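Local coordinates for putative glycosyl hydrolase (Bacteroides thetaiotaomicron VPI-5482, PDB 3K11), which is probably a hydrolase of the glycosyl hydrolase family 88 type, although its precise function remains unestablished, at residues V39-I43 / Y400-L404; P141-A147 / N172-I177; I155-L159 / Q213-Y217; E244-Y248 / A298-V303. All blocks are in the same frame, centred on the assembly; numbering follows the deposited sequence. Where two conformers were deposited one is given.

Interaction 1 of 4, residues V39-I43 / Y400-L404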
loop_
_atom_site.group_PDB
_atom_site.type_symbol
_atom_site.label_atom_id
_atom_site.label_comp_id
_atom_site.label_asym_id
_atom_site.label_seq_id
_atom_site.Cartn_x
_atom_site.Cartn_y
_atom_site.Cartn_z
ATOM N N VAL A 39 33.411 2.746 -10.789
ATOM C CA VAL A 39 32.707 1.711 -11.543
ATOM C C VAL A 39 33.414 1.495 -12.888
ATOM O O VAL A 39 33.650 0.358 -13.307
ATOM C CB VAL A 39 31.225 2.082 -11.792
ATOM C CG1 VAL A 39 30.600 1.057 -12.707
ATOM C CG2 VAL A 39 30.440 2.229 -10.448
ATOM N N PHE A 40 33.760 2.587 -13.565
ATOM C CA PHE A 40 34.401 2.494 -14.866
ATOM C C PHE A 40 35.730 1.739 -14.773
ATOM O O PHE A 40 36.027 0.874 -15.605
ATOM C CB PHE A 40 34.633 3.898 -15.435
ATOM C CG PHE A 40 35.349 3.896 -16.753
ATOM C CD1 PHE A 40 34.759 3.333 -17.855
ATOM C CD2 PHE A 40 36.639 4.412 -16.872
ATOM C CE1 PHE A 40 35.404 3.284 -19.074
ATOM C CE2 PHE A 40 37.295 4.366 -18.080
ATOM C CZ PHE A 40 36.663 3.817 -19.198
ATOM N N ALA A 41 36.540 2.067 -13.781
ATOM C CA ALA A 41 37.867 1.406 -13.667
ATOM C C ALA A 41 37.663 -0.088 -13.474
ATOM O O ALA A 41 38.360 -0.920 -14.040
ATOM C CB ALA A 41 38.671 1.994 -12.509
ATOM N N TYR A 42 36.678 -0.437 -12.669
ATOM C CA TYR A 42 36.390 -1.832 -12.430
ATOM C C TYR A 42 35.954 -2.572 -13.691
ATOM O O TYR A 42 36.491 -3.605 -14.017
ATOM C CB TYR A 42 35.313 -1.949 -11.347
ATOM C CG TYR A 42 34.868 -3.374 -11.126
ATOM C CD1 TYR A 42 35.735 -4.325 -10.629
ATOM C CD2 TYR A 42 33.577 -3.758 -11.392
ATOM C CE1 TYR A 42 35.318 -5.638 -10.445
ATOM C CE2 TYR A 42 33.164 -5.059 -11.213
ATOM C CZ TYR A 42 34.024 -5.988 -10.733
ATOM O OH TYR A 42 33.553 -7.285 -10.568
ATOM N N ILE A 43 34.983 -2.029 -14.415
ATOM C CA ILE A 43 34.450 -2.757 -15.565
ATOM C C ILE A 43 35.478 -2.820 -16.694
ATOM O O ILE A 43 35.441 -3.740 -17.491
ATOM C CB ILE A 43 33.109 -2.201 -16.075
ATOM C CG1 ILE A 43 33.246 -0.756 -16.589
ATOM C CG2 ILE A 43 32.038 -2.335 -14.965
ATOM C CD1 ILE A 43 32.549 -0.519 -17.883
ATOM N N TYR A 400 25.391 -2.038 -14.156
ATOM C CA TYR A 400 26.562 -1.210 -14.484
ATOM C C TYR A 400 26.229 -0.027 -15.402
ATOM O O TYR A 400 26.582 1.127 -15.073
ATOM C CB TYR A 400 27.702 -2.133 -15.020
ATOM C CG TYR A 400 28.176 -2.978 -13.870
ATOM C CD1 TYR A 400 29.077 -2.468 -12.949
ATOM C CD2 TYR A 400 27.571 -4.188 -13.580
ATOM C CE1 TYR A 400 29.423 -3.186 -11.790
ATOM C CE2 TYR A 400 27.933 -4.926 -12.422
ATOM C CZ TYR A 400 28.861 -4.413 -11.552
ATOM O OH TYR A 400 29.196 -5.089 -10.392
ATOM N N GLY A 401 25.588 -0.321 -16.539
ATOM C CA GLY A 401 25.186 0.690 -17.525
ATOM C C GLY A 401 24.363 1.772 -16.877
ATOM O O GLY A 401 24.651 2.960 -16.987
ATOM N N PRO A 402 23.304 1.361 -16.214
ATOM C CA PRO A 402 22.444 2.334 -15.564
ATOM C C PRO A 402 23.097 3.235 -14.532
ATOM O O PRO A 402 22.829 4.406 -14.516
ATOM C CB PRO A 402 21.348 1.479 -14.984
ATOM C CG PRO A 402 21.241 0.304 -15.889
ATOM C CD PRO A 402 22.705 0.020 -16.253
ATOM N N VAL A 403 23.996 2.707 -13.707
ATOM C CA VAL A 403 24.684 3.534 -12.735
ATOM C C VAL A 403 25.545 4.539 -13.458
ATOM O O VAL A 403 25.610 5.709 -13.066
ATOM C CB VAL A 403 25.493 2.643 -11.751
ATOM C CG1 VAL A 403 26.488 3.479 -10.936
ATOM C CG2 VAL A 403 24.492 1.867 -10.836
ATOM N N LEU A 404 26.269 4.084 -14.476
ATOM C CA LEU A 404 27.131 5.002 -15.231
ATOM C C LEU A 404 26.332 6.106 -15.909
ATOM O O LEU A 404 26.714 7.278 -15.898
ATOM C CB LEU A 404 27.946 4.235 -16.295
ATOM C CG LEU A 404 29.064 3.299 -15.766
ATOM C CD1 LEU A 404 29.537 2.290 -16.866
ATOM C CD2 LEU A 404 30.271 4.136 -15.253
#
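A ring of helices has to be closed where its ends meet, and here a buried, essentially apolar helix-helix contact appears to do so: helix 29-45 is packed against the start of helix 400-416, consistent with closure of the (α/α)6 barrel of the six-hairpin glycosidases. The short segments run roughly antiparallel, at 150°, with axes 11.0 Å apart, a gap filled by bulky side chains. Val39 lies at the centre. Its CG1 meets Tyr400 CD1 at 3.8 Å, near the plane of the ring, and Leu404 CD2 at 4.0 Å, while its CG2 lies 4.2 Å from Val403 CG1. One turn on, Ile43 spans the same two partners, with CG2 3.6 Å from Tyr400 CD1 and CD1 4.2 Å from Leu404 CD1. Tyr42 adds a looser ring contact, CD2 to Tyr400 CE1 at 4.2 Å. Trp84 of helix 82-98 touches both Ile43 and Tyr400. The tyrosine hydroxyls find their polar partners elsewhere: that of Tyr400 bonds to Val394 O and Val371 N, that of Tyr42 to Gln370. With those polar ends satisfied outside the pair and no hydrogen bond between the segments, the join rests on hydrophobic burial and shape.

Interaction 2 of 4, residues P141-A147 / N172-I177. With EDO (1,2-ethanediol), chain I.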
loop_
_atom_site.group_PDB
_atom_site.type_symbol
_atom_site.label_atom_id
_atom_site.label_comp_id
_atom_site.label_asym_id
_atom_site.label_seq_id
_atom_site.Cartn_x
_atom_site.Cartn_y
_atom_site.Cartn_z
ATOM N N PRO A 141 21.998 -13.481 -34.184
ATOM C CA PRO A 141 21.063 -13.192 -33.115
ATOM C C PRO A 141 19.734 -13.903 -33.352
ATOM O O PRO A 141 19.355 -14.116 -34.502
ATOM C CB PRO A 141 20.880 -11.671 -33.201
ATOM C CG PRO A 141 21.227 -11.318 -34.601
ATOM C CD PRO A 141 22.343 -12.277 -34.957
ATOM N N HIS A 142 19.090 -14.332 -32.268
ATOM C CA HIS A 142 17.795 -14.973 -32.350
ATOM C C HIS A 142 16.687 -14.293 -31.562
ATOM O O HIS A 142 15.566 -14.765 -31.607
ATOM C CB HIS A 142 17.904 -16.419 -31.893
ATOM C CG HIS A 142 18.756 -17.238 -32.792
ATOM N ND1 HIS A 142 19.921 -17.834 -32.376
ATOM C CD2 HIS A 142 18.639 -17.513 -34.107
ATOM C CE1 HIS A 142 20.477 -18.461 -33.397
ATOM N NE2 HIS A 142 19.721 -18.279 -34.459
ATOM N N ALA A 143 16.968 -13.169 -30.906
ATOM C CA ALA A 143 15.989 -12.472 -30.071
ATOM C C ALA A 143 16.452 -11.040 -29.988
ATOM O O ALA A 143 17.616 -10.768 -30.198
ATOM C CB ALA A 143 15.935 -13.095 -28.680
ATOM N N LEU A 144 15.556 -10.109 -29.705
ATOM C CA LEU A 144 15.940 -8.710 -29.594
ATOM C C LEU A 144 17.036 -8.483 -28.524
ATOM O O LEU A 144 17.859 -7.549 -28.655
ATOM C CB LEU A 144 14.723 -7.847 -29.283
ATOM C CG LEU A 144 13.630 -7.718 -30.312
ATOM C CD1 LEU A 144 12.589 -6.824 -29.691
ATOM C CD2 LEU A 144 14.203 -7.090 -31.589
ATOM N N ASP A 145 17.035 -9.340 -27.496
ATOM C CA ASP A 145 18.085 -9.374 -26.440
ATOM C C ASP A 145 19.460 -9.562 -26.963
ATOM O O ASP A 145 20.422 -9.216 -26.284
ATOM C CB ASP A 145 17.940 -10.594 -25.541
ATOM C CG ASP A 145 16.839 -10.475 -24.575
ATOM O OD1 ASP A 145 16.236 -9.392 -24.478
ATOM O OD2 ASP A 145 16.605 -11.484 -23.890
ATOM N N ASP A 146 19.544 -10.175 -28.129
ATOM C CA ASP A 146 20.842 -10.477 -28.771
ATOM C C ASP A 146 21.308 -9.343 -29.653
ATOM O O ASP A 146 22.393 -9.438 -30.184
ATOM C CB ASP A 146 20.704 -11.708 -29.672
ATOM C CG ASP A 146 20.455 -12.991 -28.910
ATOM O OD1 ASP A 146 20.812 -13.062 -27.709
ATOM O OD2 ASP A 146 19.970 -13.956 -29.546
ATOM N N ALA A 147 20.513 -8.276 -29.835
ATOM C CA ALA A 147 20.787 -7.300 -30.881
ATOM C C ALA A 147 20.540 -5.852 -30.566
ATOM O O ALA A 147 21.358 -4.988 -30.883
ATOM C CB ALA A 147 19.969 -7.676 -32.162
ATOM N N ASN A 172 23.645 -6.328 -39.804
ATOM C CA ASN A 172 23.274 -7.693 -39.410
ATOM C C ASN A 172 22.272 -7.685 -38.259
ATOM O O ASN A 172 21.291 -8.389 -38.254
ATOM C CB ASN A 172 24.530 -8.458 -38.993
ATOM C CG ASN A 172 24.276 -9.927 -38.743
ATOM O OD1 ASN A 172 23.734 -10.605 -39.603
ATOM N ND2 ASN A 172 24.692 -10.431 -37.583
ATOM N N TYR A 173 22.579 -6.913 -37.238
ATOM C CA TYR A 173 21.695 -6.796 -36.099
ATOM C C TYR A 173 20.337 -6.263 -36.517
ATOM O O TYR A 173 19.275 -6.800 -36.147
ATOM C CB TYR A 173 22.302 -5.840 -35.098
ATOM C CG TYR A 173 23.353 -6.399 -34.144
ATOM C CD1 TYR A 173 23.225 -7.648 -33.556
ATOM C CD2 TYR A 173 24.413 -5.599 -33.741
ATOM C CE1 TYR A 173 24.168 -8.104 -32.622
ATOM C CE2 TYR A 173 25.350 -6.036 -32.847
ATOM C CZ TYR A 173 25.231 -7.289 -32.285
ATOM O OH TYR A 173 26.159 -7.683 -31.327
ATOM N N PHE A 174 20.350 -5.204 -37.296
ATOM C CA PHE A 174 19.073 -4.558 -37.654
ATOM C C PHE A 174 18.257 -5.383 -38.634
ATOM O O PHE A 174 17.045 -5.406 -38.563
ATOM C CB PHE A 174 19.265 -3.165 -38.236
ATOM C CG PHE A 174 18.023 -2.337 -38.134
ATOM C CD1 PHE A 174 17.618 -1.862 -36.916
ATOM C CD2 PHE A 174 17.203 -2.155 -39.229
ATOM C CE1 PHE A 174 16.450 -1.158 -36.795
ATOM C CE2 PHE A 174 16.052 -1.423 -39.127
ATOM C CZ PHE A 174 15.665 -0.924 -37.905
ATOM N N ASP A 175 18.913 -6.094 -39.533
ATOM C CA ASP A 175 18.173 -7.001 -40.397
ATOM C C ASP A 175 17.400 -7.991 -39.531
ATOM O O ASP A 175 16.215 -8.282 -39.782
ATOM C CB ASP A 175 19.113 -7.765 -41.294
ATOM C CG ASP A 175 18.380 -8.780 -42.208
ATOM O OD1 ASP A 175 17.367 -8.452 -42.812
ATOM O OD2 ASP A 175 18.854 -9.902 -42.332
ATOM N N PHE A 176 18.059 -8.539 -38.508
ATOM C CA PHE A 176 17.322 -9.417 -37.570
ATOM C C PHE A 176 16.118 -8.714 -36.918
ATOM O O PHE A 176 15.004 -9.240 -36.884
ATOM C CB PHE A 176 18.195 -10.034 -36.469
ATOM C CG PHE A 176 17.360 -10.761 -35.464
ATOM C CD1 PHE A 176 16.944 -12.051 -35.715
ATOM C CD2 PHE A 176 16.918 -10.123 -34.336
ATOM C CE1 PHE A 176 16.101 -12.678 -34.824
ATOM C CE2 PHE A 176 16.044 -10.758 -33.470
ATOM C CZ PHE A 176 15.631 -12.007 -33.747
ATOM N N ILE A 177 16.365 -7.560 -36.329
ATOM C CA ILE A 177 15.325 -6.832 -35.609
ATOM C C ILE A 177 14.126 -6.576 -36.493
ATOM O O ILE A 177 12.976 -6.890 -36.123
ATOM C CB ILE A 177 15.885 -5.493 -35.043
ATOM C CG1 ILE A 177 16.933 -5.785 -33.952
ATOM C CG2 ILE A 177 14.769 -4.552 -34.477
ATOM C CD1 ILE A 177 17.786 -4.595 -33.605
HETATM C C1 EDO I . 15.487 -9.508 -21.402
HETATM O O1 EDO I . 14.577 -8.852 -22.279
HETATM C C2 EDO I . 14.814 -10.768 -20.895
HETATM O O2 EDO I . 15.012 -11.758 -21.876
HETATM O O HOH W 1 25.089 -9.427 -29.582
#
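An aromatic ring can serve as the bump around which a loop is moulded, and Phe176 does this for residues 141-147. Its CA-to-CB bond points toward the loop, and the ring enters a hollow built largely of main chain: Pro141 C lies over one face, His142 C and Ala143 N each come within 3.3 Å of Phe176 CZ, and Leu144 N lies at the ring's edge, 3.9 Å from Phe176 CE2. Pro141 follows the contour of the helix, its CG 3.8 Å from Phe176 CB and 4.3 Å from Tyr173 CD1. In a fold consistent with the (α/α)6 barrel, the contact packs the entry to one helix of a hairpin against the next: the loop leads into helix 148-160, with Ala147 at the N-cap position, and 172-177 lies on helix 167-180. The small Ala147 fits a notch among larger groups, with CB 3.5 Å from Tyr173 CD1, 4.0 Å from Ile177 CG1 and 4.5 Å from Phe176 CD2. Leu144 extends the apolar surface, CD2 to Ile177 CG1 at 3.8 Å, toward Phe189, which both touch. Within the loop His142 N donates to Asp146 OD2 at 2.9 Å, closing the turn on itself; the other carboxylate oxygen bonds to Gln137. At the margin a water lies 2.8 Å from Asp146 O and 2.7 Å from Tyr173 OH, and Asp145 and Arg191 bind a 1,2-ethanediol probably from the crystallisation liquor.

Interaction 3 of 4, residues I155-L159 / Q213-Y217. With EDO (1,2-ethanediol), chain P.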
loop_
_atom_site.group_PDB
_atom_site.type_symbol
_atom_site.label_atom_id
_atom_site.label_comp_id
_atom_site.label_asym_id
_atom_site.label_seq_id
_atom_site.Cartn_x
_atom_site.Cartn_y
_atom_site.Cartn_z
ATOM N N ILE A 155 25.155 2.439 -33.572
ATOM C CA ILE A 155 24.627 3.537 -34.397
ATOM C C ILE A 155 24.985 4.910 -33.798
ATOM O O ILE A 155 25.549 5.769 -34.479
ATOM C CB ILE A 155 23.115 3.417 -34.560
ATOM C CG1 ILE A 155 22.764 2.198 -35.434
ATOM C CG2 ILE A 155 22.542 4.680 -35.215
ATOM C CD1 ILE A 155 21.246 1.706 -35.198
ATOM N N LYS A 156 24.750 5.081 -32.495
ATOM C CA LYS A 156 25.056 6.329 -31.842
ATOM C C LYS A 156 26.498 6.755 -32.016
ATOM O O LYS A 156 26.780 7.905 -32.370
ATOM C CB LYS A 156 24.743 6.246 -30.363
ATOM C CG LYS A 156 23.257 6.244 -30.026
ATOM C CD LYS A 156 23.093 5.885 -28.576
ATOM C CE LYS A 156 21.672 6.039 -28.061
ATOM N NZ LYS A 156 21.549 5.635 -26.622
ATOM N N LEU A 157 27.429 5.829 -31.821
ATOM C CA LEU A 157 28.836 6.205 -31.945
ATOM C C LEU A 157 29.268 6.372 -33.400
ATOM O O LEU A 157 30.009 7.291 -33.728
ATOM C CB LEU A 157 29.750 5.223 -31.209
ATOM C CG LEU A 157 31.216 5.685 -31.033
ATOM C CD1 LEU A 157 31.283 7.039 -30.323
ATOM C CD2 LEU A 157 31.991 4.645 -30.219
ATOM N N ARG A 158 28.776 5.512 -34.287
ATOM C CA ARG A 158 29.160 5.655 -35.663
ATOM C C ARG A 158 28.684 6.976 -36.254
ATOM O O ARG A 158 29.368 7.572 -37.097
ATOM C CB ARG A 158 28.685 4.487 -36.512
ATOM C CG ARG A 158 29.162 4.609 -37.951
ATOM C CD ARG A 158 29.162 3.265 -38.649
ATOM N NE ARG A 158 29.111 3.531 -40.077
ATOM C CZ ARG A 158 30.130 3.975 -40.782
ATOM N NH1 ARG A 158 31.335 4.112 -40.240
ATOM N NH2 ARG A 158 29.953 4.261 -42.068
ATOM N N LEU A 159 27.519 7.445 -35.844
ATOM C CA LEU A 159 27.059 8.744 -36.314
ATOM C C LEU A 159 27.931 9.884 -35.796
ATOM O O LEU A 159 27.937 10.956 -36.388
ATOM C CB LEU A 159 25.598 8.963 -35.961
ATOM C CG LEU A 159 24.619 8.099 -36.779
ATOM C CD1 LEU A 159 23.209 8.168 -36.167
ATOM C CD2 LEU A 159 24.573 8.463 -38.267
ATOM N N GLN A 213 17.042 4.926 -33.664
ATOM C CA GLN A 213 18.376 5.309 -34.122
ATOM C C GLN A 213 18.601 5.019 -35.588
ATOM O O GLN A 213 19.277 5.800 -36.279
ATOM C CB GLN A 213 19.455 4.649 -33.246
ATOM C CG GLN A 213 19.576 5.306 -31.852
ATOM C CD GLN A 213 20.110 6.701 -31.899
ATOM O OE1 GLN A 213 20.921 7.036 -32.750
ATOM N NE2 GLN A 213 19.654 7.550 -30.984
HETATM N N MSE A 214 18.058 3.916 -36.085
HETATM C CA MSE A 214 18.187 3.611 -37.513
HETATM C C MSE A 214 17.546 4.687 -38.364
HETATM O O MSE A 214 17.986 4.891 -39.506
HETATM C CB MSE A 214 17.563 2.287 -37.937
HETATM C CG MSE A 214 18.386 1.095 -37.910
HETATM SE SE MSE A 214 20.129 1.108 -38.668
HETATM C CE MSE A 214 19.929 0.413 -40.354
ATOM N N SER A 215 16.525 5.387 -37.843
ATOM C CA SER A 215 15.956 6.505 -38.600
ATOM C C SER A 215 16.991 7.593 -38.842
ATOM O O SER A 215 16.875 8.337 -39.802
ATOM C CB SER A 215 14.714 7.099 -37.911
ATOM O OG SER A 215 15.064 8.017 -36.898
ATOM N N ARG A 216 17.994 7.692 -37.973
ATOM C CA ARG A 216 19.081 8.660 -38.088
ATOM C C ARG A 216 20.216 8.144 -38.967
ATOM O O ARG A 216 20.964 8.926 -39.581
ATOM C CB ARG A 216 19.673 8.982 -36.703
ATOM C CG ARG A 216 18.698 9.524 -35.675
ATOM C CD ARG A 216 19.370 9.742 -34.335
ATOM N NE ARG A 216 20.428 10.739 -34.471
ATOM C CZ ARG A 216 21.654 10.682 -33.922
ATOM N NH1 ARG A 216 22.083 9.658 -33.155
ATOM N NH2 ARG A 216 22.488 11.685 -34.158
ATOM N N TYR A 217 20.334 6.825 -39.045
ATOM C CA TYR A 217 21.475 6.168 -39.713
ATOM C C TYR A 217 21.227 5.872 -41.169
ATOM O O TYR A 217 22.153 5.945 -41.987
ATOM C CB TYR A 217 21.777 4.866 -38.991
ATOM C CG TYR A 217 23.045 4.151 -39.393
ATOM C CD1 TYR A 217 24.263 4.477 -38.815
ATOM C CD2 TYR A 217 23.004 3.095 -40.267
ATOM C CE1 TYR A 217 25.403 3.812 -39.136
ATOM C CE2 TYR A 217 24.121 2.414 -40.595
ATOM C CZ TYR A 217 25.341 2.789 -40.060
ATOM O OH TYR A 217 26.477 2.069 -40.388
HETATM C C1 EDO P . 32.041 12.195 -38.266
HETATM O O1 EDO P . 32.817 11.072 -38.632
HETATM C C2 EDO P . 30.604 11.874 -38.622
HETATM O O2 EDO P . 29.826 12.646 -37.716
HETATM O O HOH W 2 24.924 9.739 -32.168
#
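Ile155 forms the apolar centre: its CD1 lies 3.7 Å from the SE atom of selenomethionine Met214, and its CG2 3.7 Å from Gln213 CB and 3.9 Å from Tyr217 CB. Ile170 of helix 167-180 touches both Ile155 and Tyr217, extending this core. One turn further, Leu159 packs CD2 at 4.0 Å from Tyr217 CD1 and places CD1 over one face of the Arg216 guanidinium, 3.5 Å from NH1. That guanidinium already belongs to the polar edge: Arg216 NH1 donates to Gln213 OE1 at 2.9 Å along its own helix, and also to a water 3.0 Å away which in turn donates to Lys156 O at 2.6 Å, bridging the segments. The direct bond between them runs from Arg158 NE to Tyr217 OH, 3.0 Å. Neither group depends on the other alone, since the hydroxyl also bonds to Asp167 and Arg158 NH1 reaches Glu162 O and Leu164 O. Lys156 ends in a salt bridge with Glu277. The segments run nearly parallel, at 28°, with axes 9.9 Å apart. Such near-parallel packing of helices from successive hairpins, 148-160 and 202-217, is expected of neighbouring inner helices in the (α/α)6 barrel of six-hairpin glycosidases.

Interaction 4 of 4, residues E244-Y248 / A298-V303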
loop_
_atom_site.group_PDB
_atom_site.type_symbol
_atom_site.label_atom_id
_atom_site.label_comp_id
_atom_site.label_asym_id
_atom_site.label_seq_id
_atom_site.Cartn_x
_atom_site.Cartn_y
_atom_site.Cartn_z
ATOM N N GLU A 244 -4.500 3.594 -14.218
ATOM C CA GLU A 244 -4.921 3.760 -12.823
ATOM C C GLU A 244 -3.732 3.816 -11.868
ATOM O O GLU A 244 -3.852 4.381 -10.789
ATOM C CB GLU A 244 -5.847 2.602 -12.397
ATOM C CG GLU A 244 -7.141 2.435 -13.258
ATOM C CD GLU A 244 -6.964 1.810 -14.712
ATOM O OE1 GLU A 244 -5.880 1.303 -15.074
ATOM O OE2 GLU A 244 -7.946 1.842 -15.514
ATOM N N LYS A 245 -2.611 3.177 -12.234
ATOM C CA LYS A 245 -1.398 3.152 -11.420
ATOM C C LYS A 245 -0.306 4.046 -11.960
ATOM O O LYS A 245 0.626 4.423 -11.239
ATOM C CB LYS A 245 -0.862 1.722 -11.333
ATOM C CG LYS A 245 -1.793 0.763 -10.610
ATOM C CD LYS A 245 -1.248 -0.682 -10.487
ATOM C CE LYS A 245 -1.949 -1.461 -9.278
ATOM N NZ LYS A 245 -1.340 -1.183 -7.799
ATOM N N GLY A 246 -0.384 4.355 -13.238
ATOM C CA GLY A 246 0.729 5.043 -13.883
ATOM C C GLY A 246 1.960 4.176 -14.008
ATOM O O GLY A 246 3.058 4.701 -14.014
ATOM N N LEU A 247 1.765 2.868 -14.185
ATOM C CA LEU A 247 2.843 1.888 -14.241
ATOM C C LEU A 247 2.529 0.915 -15.371
ATOM O O LEU A 247 1.395 0.849 -15.856
ATOM C CB LEU A 247 2.922 1.109 -12.897
ATOM C CG LEU A 247 3.148 1.874 -11.607
ATOM C CD1 LEU A 247 3.092 0.847 -10.432
ATOM C CD2 LEU A 247 4.475 2.629 -11.667
ATOM N N TYR A 248 3.537 0.148 -15.748
ATOM C CA TYR A 248 3.406 -0.893 -16.737
ATOM C C TYR A 248 3.453 -2.271 -16.119
ATOM O O TYR A 248 4.196 -2.516 -15.165
ATOM C CB TYR A 248 4.567 -0.823 -17.691
ATOM C CG TYR A 248 4.495 0.277 -18.745
ATOM C CD1 TYR A 248 5.023 1.530 -18.499
ATOM C CD2 TYR A 248 3.924 0.046 -19.989
ATOM C CE1 TYR A 248 5.013 2.507 -19.444
ATOM C CE2 TYR A 248 3.895 1.042 -20.936
ATOM C CZ TYR A 248 4.447 2.258 -20.668
ATOM O OH TYR A 248 4.416 3.229 -21.634
ATOM N N ALA A 298 2.873 10.446 -17.696
ATOM C CA ALA A 298 2.033 9.655 -16.809
ATOM C C ALA A 298 2.866 8.599 -16.077
ATOM O O ALA A 298 2.652 8.347 -14.894
ATOM C CB ALA A 298 0.885 8.976 -17.567
ATOM N N HIS A 299 3.833 8.003 -16.769
ATOM C CA HIS A 299 4.704 7.000 -16.159
ATOM C C HIS A 299 5.632 7.621 -15.115
ATOM O O HIS A 299 5.839 7.082 -14.027
ATOM C CB HIS A 299 5.509 6.297 -17.248
ATOM C CG HIS A 299 6.144 5.017 -16.807
ATOM N ND1 HIS A 299 7.240 4.483 -17.452
ATOM C CD2 HIS A 299 5.850 4.173 -15.784
ATOM C CE1 HIS A 299 7.571 3.341 -16.864
ATOM N NE2 HIS A 299 6.747 3.125 -15.852
ATOM N N VAL A 300 6.126 8.807 -15.419
ATOM C CA VAL A 300 6.947 9.547 -14.457
ATOM C C VAL A 300 6.174 9.745 -13.141
ATOM O O VAL A 300 6.709 9.497 -12.029
ATOM C CB VAL A 300 7.429 10.884 -15.005
ATOM C CG1 VAL A 300 7.926 11.819 -13.869
ATOM C CG2 VAL A 300 8.517 10.705 -16.034
ATOM N N ARG A 301 4.930 10.201 -13.249
ATOM C CA ARG A 301 4.130 10.443 -12.066
ATOM C C ARG A 301 3.866 9.169 -11.250
ATOM O O ARG A 301 3.860 9.218 -10.019
ATOM C CB ARG A 301 2.817 11.145 -12.435
ATOM C CG ARG A 301 3.003 12.598 -12.846
ATOM C CD ARG A 301 1.662 13.317 -12.953
ATOM N NE ARG A 301 0.911 12.916 -14.130
ATOM C CZ ARG A 301 1.040 13.467 -15.343
ATOM N NH1 ARG A 301 1.917 14.446 -15.602
ATOM N NH2 ARG A 301 0.317 12.996 -16.339
ATOM N N GLY A 302 3.615 8.052 -11.923
ATOM C CA GLY A 302 3.337 6.776 -11.233
ATOM C C GLY A 302 4.552 6.197 -10.572
ATOM O O GLY A 302 4.473 5.715 -9.463
ATOM N N VAL A 303 5.681 6.227 -11.262
ATOM C CA VAL A 303 6.936 5.710 -10.714
ATOM C C VAL A 303 7.394 6.539 -9.527
ATOM O O VAL A 303 7.720 5.992 -8.459
ATOM C CB VAL A 303 8.078 5.617 -11.797
ATOM C CG1 VAL A 303 9.474 5.359 -11.115
ATOM C CG2 VAL A 303 7.728 4.515 -12.868
HETATM O O HOH W 3 1.911 5.157 -8.572
#
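Close backbone approach depends here on two glycines. Gly246 and Gly302 bring their CA atoms within 4.1 Å; a CB on Gly302 would clash with Gly246 O and Lys245 O, and one on Gly246 would clash with Gly302 CA. Gly246 also has positive phi and, with Leu247, faces Ile242 in a G1 beta bulge at the start of strand 247-253. Gly246 O accepts CA-H...O contacts from His299 CA and Gly302 CA, both at 3.5 Å, and Lys245 O lies 3.6 Å from Gly302 CA. The aromatic interaction is T-shaped, the edge of Tyr248 toward the face of His299, with centroids 4.8 Å apart and planes at 80°; His299 NE2 bonds to Asn268. Apolar packing is modest, Leu247 CD2 reaching Val303 CG2 at 3.9 Å. A water lies 3.1 Å from Lys245 O and 2.8 Å from Gly302 O and donates to both. On the same helix, 289-304, Arg301 forms a salt bridge with Asp258 of the second subunit. Since Gly246 O is buried without a conventional hydrogen-bond partner, the CA-H...O contacts probably offset part of that cost; glycine-permitted backbone packing, these weak contacts, the ring pair and slight apolar contact join turn and strand to helix.

From the N terminus, helix 29-45 opens interaction 1, and 356 residues pass before helix 400-416 closes it; the other three contacts nest inside that long loop. Interactions 2 and 3 cross: 141-147 and 155-159 come first, then 172-177 closes interaction 2 and 213-217 closes interaction 3, tying helices 148-160, 167-180 and 202-217 together. The two touch, Phe174 CE1 lying 3.2 Å from Met214 CG. Interaction 4 follows in series, joining strand 247-253 to helix 289-304, its centre about 30 Å from those of interactions 2 and 3. The three inner contacts thus span shorter loops, while interaction 1, across the chain's centre from interaction 4, joins the two ends of the helical array.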